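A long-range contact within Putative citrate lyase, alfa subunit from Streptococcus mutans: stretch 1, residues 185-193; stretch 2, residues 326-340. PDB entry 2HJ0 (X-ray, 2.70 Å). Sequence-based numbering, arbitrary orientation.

Stretch 1 (185-193) TTCGSLGYA
Stretch 2, residues 326-340: LDVQDFDHPSAVSLD

This is a tight packing of a glycine-containing loop against a strand segment and the helix that follows it, fixed by a hydrogen bond from backbone to carboxylate. The two stretches bury 486 Å² between them, both sides summed.

Stretch 1 is mostly loop. Stretch 2 runs from strand (326-327 and 329-330) through a short turn into a helix that starts at His 333. Asp 332 caps that helix: its OD2 accepts from Ser 335 N at 3.1 Å, with chi1 in p.

The closest CA pair across the stretches is Gly 188 CA to Ala 336 CA, 3.8 Å. Further along, Ser 189 CA is 5.3 Å from Gln 329 CA, and Gly 191 CA is 4.7 Å from Val 328 CA.

Gly 188 has phi/psi of 82/-125, where a CB would be jammed against the preceding carbonyl. A CB would also lie 1.8 Å from Asp 330 OD1 and 2.7 Å from Ala 336 CB. With glycine here, Gly 188 CA reaches 3.4 Å from Ala 336 CB. The small Ala 336 side chain points toward the loop and fits this narrow gap. Leu 339, one turn later (chi1 t, chi2 p), also points toward it, and its CD2 sits 3.6 Å from Gly 188 C.

The main polar tie is Ser 189 N to Asp 330 OD1, 2.8 Å with an N-H...O angle of 161°. Asp 330 points toward stretch 1 with chi1 in m, which brings its carboxylate to the loop backbone.

Ser 189 is extended (phi/psi -60/158) and has chi1 in t. Its OG lies 3.2 Å from Asp 327 O and 3.3 Å from Val 328 O; which carbonyl takes the hydroxyl proton is not settled. The same OG accepts from Gly 191 N at 3.2 Å, bracing the turn into the weakly bonded helix about 191-193. A CB on Gly 191 would come within 2.7 Å of Val 328 CG2, so glycine lets the backbone pass close to the valine.

Tyr 192 (chi1 m, chi2 -52°) starts sideways, but its end comes nearer. Its OH is 3.2 Å from Gln 329 OE1, near the ring plane, while Val 328 O lies over one face. Tyr 192 CE1 packs 4.1 Å from Val 328 CG2, with Val 328 chi1 in p. Gln 329 has chi1 and chi2 both in t.

At the partly exposed margin, Thr 186 (chi1 p) points toward stretch 2. Its OG1 is 4.2 Å from His 333 ND1, at the edge of the imidazole.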

# COMPACT_ATOMS: atom_id res chain seq x y z
N THR A 185 -12.67 17.59 -9.94
CA THR A 185 -12.63 18.13 -8.60
C THR A 185 -11.50 17.45 -7.84
O THR A 185 -11.75 16.68 -6.90
CB THR A 185 -13.94 17.84 -7.86
OG1 THR A 185 -15.04 18.17 -8.72
CG2 THR A 185 -14.02 18.67 -6.59
N THR A 186 -10.27 17.74 -8.23
CA THR A 186 -9.09 17.16 -7.60
C THR A 186 -8.71 17.80 -6.27
O THR A 186 -9.20 18.87 -5.93
CB THR A 186 -7.85 17.26 -8.52
OG1 THR A 186 -7.49 18.65 -8.66
CG2 THR A 186 -8.17 16.68 -9.90
N CYS A 187 -7.84 17.15 -5.51
CA CYS A 187 -7.39 17.69 -4.23
C CYS A 187 -5.94 17.28 -3.99
O CYS A 187 -5.35 17.58 -2.96
CB CYS A 187 -8.25 17.16 -3.10
SG CYS A 187 -8.22 15.37 -3.00
N GLY A 188 -5.38 16.55 -4.95
CA GLY A 188 -4.01 16.11 -4.83
C GLY A 188 -3.85 14.85 -3.99
O GLY A 188 -4.48 13.82 -4.26
N SER A 189 -3.01 14.93 -2.96
CA SER A 189 -2.78 13.80 -2.09
C SER A 189 -4.05 13.31 -1.40
O SER A 189 -5.03 14.05 -1.27
CB SER A 189 -1.75 14.16 -1.04
OG SER A 189 -1.62 13.10 -0.11
N LEU A 190 -4.02 12.05 -0.97
CA LEU A 190 -5.13 11.42 -0.27
C LEU A 190 -4.62 10.68 0.96
O LEU A 190 -5.17 9.66 1.35
CB LEU A 190 -5.84 10.44 -1.19
CG LEU A 190 -6.73 11.07 -2.24
CD1 LEU A 190 -7.34 9.97 -3.10
CD2 LEU A 190 -7.83 11.89 -1.56
N GLY A 191 -3.56 11.22 1.56
CA GLY A 191 -2.94 10.61 2.72
C GLY A 191 -3.82 10.29 3.91
O GLY A 191 -3.59 9.28 4.58
N TYR A 192 -4.82 11.12 4.20
CA TYR A 192 -5.66 10.81 5.34
C TYR A 192 -6.65 9.71 4.95
O TYR A 192 -6.92 8.82 5.73
CB TYR A 192 -6.38 12.06 5.85
CG TYR A 192 -5.45 13.18 6.28
CD1 TYR A 192 -4.41 12.93 7.19
CD2 TYR A 192 -5.55 14.46 5.72
CE1 TYR A 192 -3.49 13.94 7.53
CE2 TYR A 192 -4.64 15.47 6.04
CZ TYR A 192 -3.61 15.21 6.94
OH TYR A 192 -2.68 16.19 7.23
N ALA A 193 -7.17 9.74 3.72
CA ALA A 193 -8.12 8.72 3.30
C ALA A 193 -7.47 7.35 3.07
O ALA A 193 -8.11 6.32 3.28
CB ALA A 193 -8.83 9.16 2.04
N LEU A 326 7.68 14.97 0.29
CA LEU A 326 6.69 13.99 0.75
C LEU A 326 5.42 14.76 1.08
O LEU A 326 5.45 15.70 1.86
CB LEU A 326 7.22 13.23 1.97
CG LEU A 326 8.61 12.63 1.78
CD1 LEU A 326 9.02 11.89 3.03
CD2 LEU A 326 8.62 11.71 0.58
N ASP A 327 4.31 14.33 0.49
CA ASP A 327 3.03 15.02 0.63
C ASP A 327 1.89 14.21 1.26
O ASP A 327 1.49 13.18 0.73
CB ASP A 327 2.59 15.48 -0.77
CG ASP A 327 1.42 16.45 -0.75
OD1 ASP A 327 0.58 16.37 0.16
OD2 ASP A 327 1.36 17.28 -1.68
N VAL A 328 1.36 14.70 2.38
CA VAL A 328 0.26 14.01 3.03
C VAL A 328 -1.03 14.79 2.78
O VAL A 328 -2.14 14.27 2.93
CB VAL A 328 0.48 13.86 4.54
CG1 VAL A 328 0.28 15.21 5.24
CG2 VAL A 328 -0.46 12.82 5.08
N GLN A 329 -0.87 16.04 2.39
CA GLN A 329 -2.01 16.89 2.10
C GLN A 329 -1.59 18.16 1.36
O GLN A 329 -0.60 18.79 1.71
CB GLN A 329 -2.74 17.25 3.39
CG GLN A 329 -3.59 18.46 3.23
CD GLN A 329 -4.41 18.74 4.46
OE1 GLN A 329 -3.92 18.62 5.59
NE2 GLN A 329 -5.66 19.12 4.25
N ASP A 330 -2.36 18.52 0.35
CA ASP A 330 -2.07 19.72 -0.42
C ASP A 330 -2.91 20.87 0.06
O ASP A 330 -4.06 20.67 0.45
CB ASP A 330 -2.34 19.48 -1.89
CG ASP A 330 -1.39 18.50 -2.49
OD1 ASP A 330 -1.85 17.47 -3.03
OD2 ASP A 330 -0.17 18.76 -2.42
N PHE A 331 -2.36 22.07 0.02
CA PHE A 331 -3.08 23.25 0.47
C PHE A 331 -3.43 24.27 -0.63
O PHE A 331 -3.81 25.41 -0.34
CB PHE A 331 -2.29 23.92 1.60
CG PHE A 331 -2.53 23.31 2.95
CD1 PHE A 331 -3.37 23.93 3.87
CD2 PHE A 331 -1.92 22.11 3.31
CE1 PHE A 331 -3.60 23.35 5.12
CE2 PHE A 331 -2.15 21.54 4.56
CZ PHE A 331 -2.99 22.16 5.47
N ASP A 332 -3.28 23.87 -1.89
CA ASP A 332 -3.64 24.72 -3.03
C ASP A 332 -3.55 23.93 -4.33
O ASP A 332 -2.78 22.97 -4.43
CB ASP A 332 -2.76 25.98 -3.09
CG ASP A 332 -1.29 25.67 -3.22
OD1 ASP A 332 -0.48 26.61 -3.11
OD2 ASP A 332 -0.94 24.49 -3.43
N HIS A 333 -4.33 24.33 -5.32
CA HIS A 333 -4.35 23.61 -6.59
C HIS A 333 -2.98 23.30 -7.19
O HIS A 333 -2.69 22.16 -7.57
CB HIS A 333 -5.20 24.37 -7.60
CG HIS A 333 -5.28 23.71 -8.93
ND1 HIS A 333 -5.82 22.45 -9.11
CD2 HIS A 333 -4.83 24.10 -10.15
CE1 HIS A 333 -5.70 22.10 -10.37
NE2 HIS A 333 -5.10 23.07 -11.03
N PRO A 334 -2.10 24.31 -7.29
CA PRO A 334 -0.77 24.06 -7.87
C PRO A 334 0.01 22.94 -7.18
O PRO A 334 0.71 22.18 -7.85
CB PRO A 334 -0.09 25.43 -7.76
CG PRO A 334 -0.77 26.06 -6.60
CD PRO A 334 -2.21 25.69 -6.80
N SER A 335 -0.11 22.82 -5.86
CA SER A 335 0.59 21.75 -5.15
C SER A 335 -0.02 20.41 -5.52
O SER A 335 0.69 19.42 -5.67
CB SER A 335 0.51 21.93 -3.64
OG SER A 335 1.37 22.97 -3.22
N ALA A 336 -1.33 20.37 -5.66
CA ALA A 336 -1.96 19.13 -6.03
C ALA A 336 -1.50 18.80 -7.44
O ALA A 336 -1.20 17.65 -7.75
CB ALA A 336 -3.46 19.26 -5.97
N VAL A 337 -1.39 19.80 -8.30
CA VAL A 337 -0.97 19.56 -9.67
C VAL A 337 0.44 18.99 -9.72
O VAL A 337 0.71 18.04 -10.46
CB VAL A 337 -1.03 20.84 -10.49
CG1 VAL A 337 -0.46 20.60 -11.89
CG2 VAL A 337 -2.49 21.31 -10.58
N SER A 338 1.32 19.57 -8.92
CA SER A 338 2.71 19.15 -8.84
C SER A 338 2.87 17.68 -8.47
O SER A 338 3.78 17.00 -8.95
CB SER A 338 3.44 20.01 -7.82
OG SER A 338 4.82 19.70 -7.83
N LEU A 339 1.99 17.21 -7.60
CA LEU A 339 2.03 15.82 -7.16
C LEU A 339 1.98 14.88 -8.35
O LEU A 339 2.44 13.75 -8.29
CB LEU A 339 0.85 15.53 -6.24
CG LEU A 339 0.74 14.09 -5.74
CD1 LEU A 339 1.99 13.71 -4.95
CD2 LEU A 339 -0.51 13.95 -4.88
N ASP A 340 1.42 15.38 -9.45
CA ASP A 340 1.31 14.59 -10.65
C ASP A 340 2.40 14.93 -11.67
O ASP A 340 2.99 14.04 -12.28
CB ASP A 340 -0.06 14.81 -11.28
CG ASP A 340 -0.18 14.20 -12.66
OD1 ASP A 340 0.01 12.97 -12.79
OD2 ASP A 340 -0.46 14.95 -13.62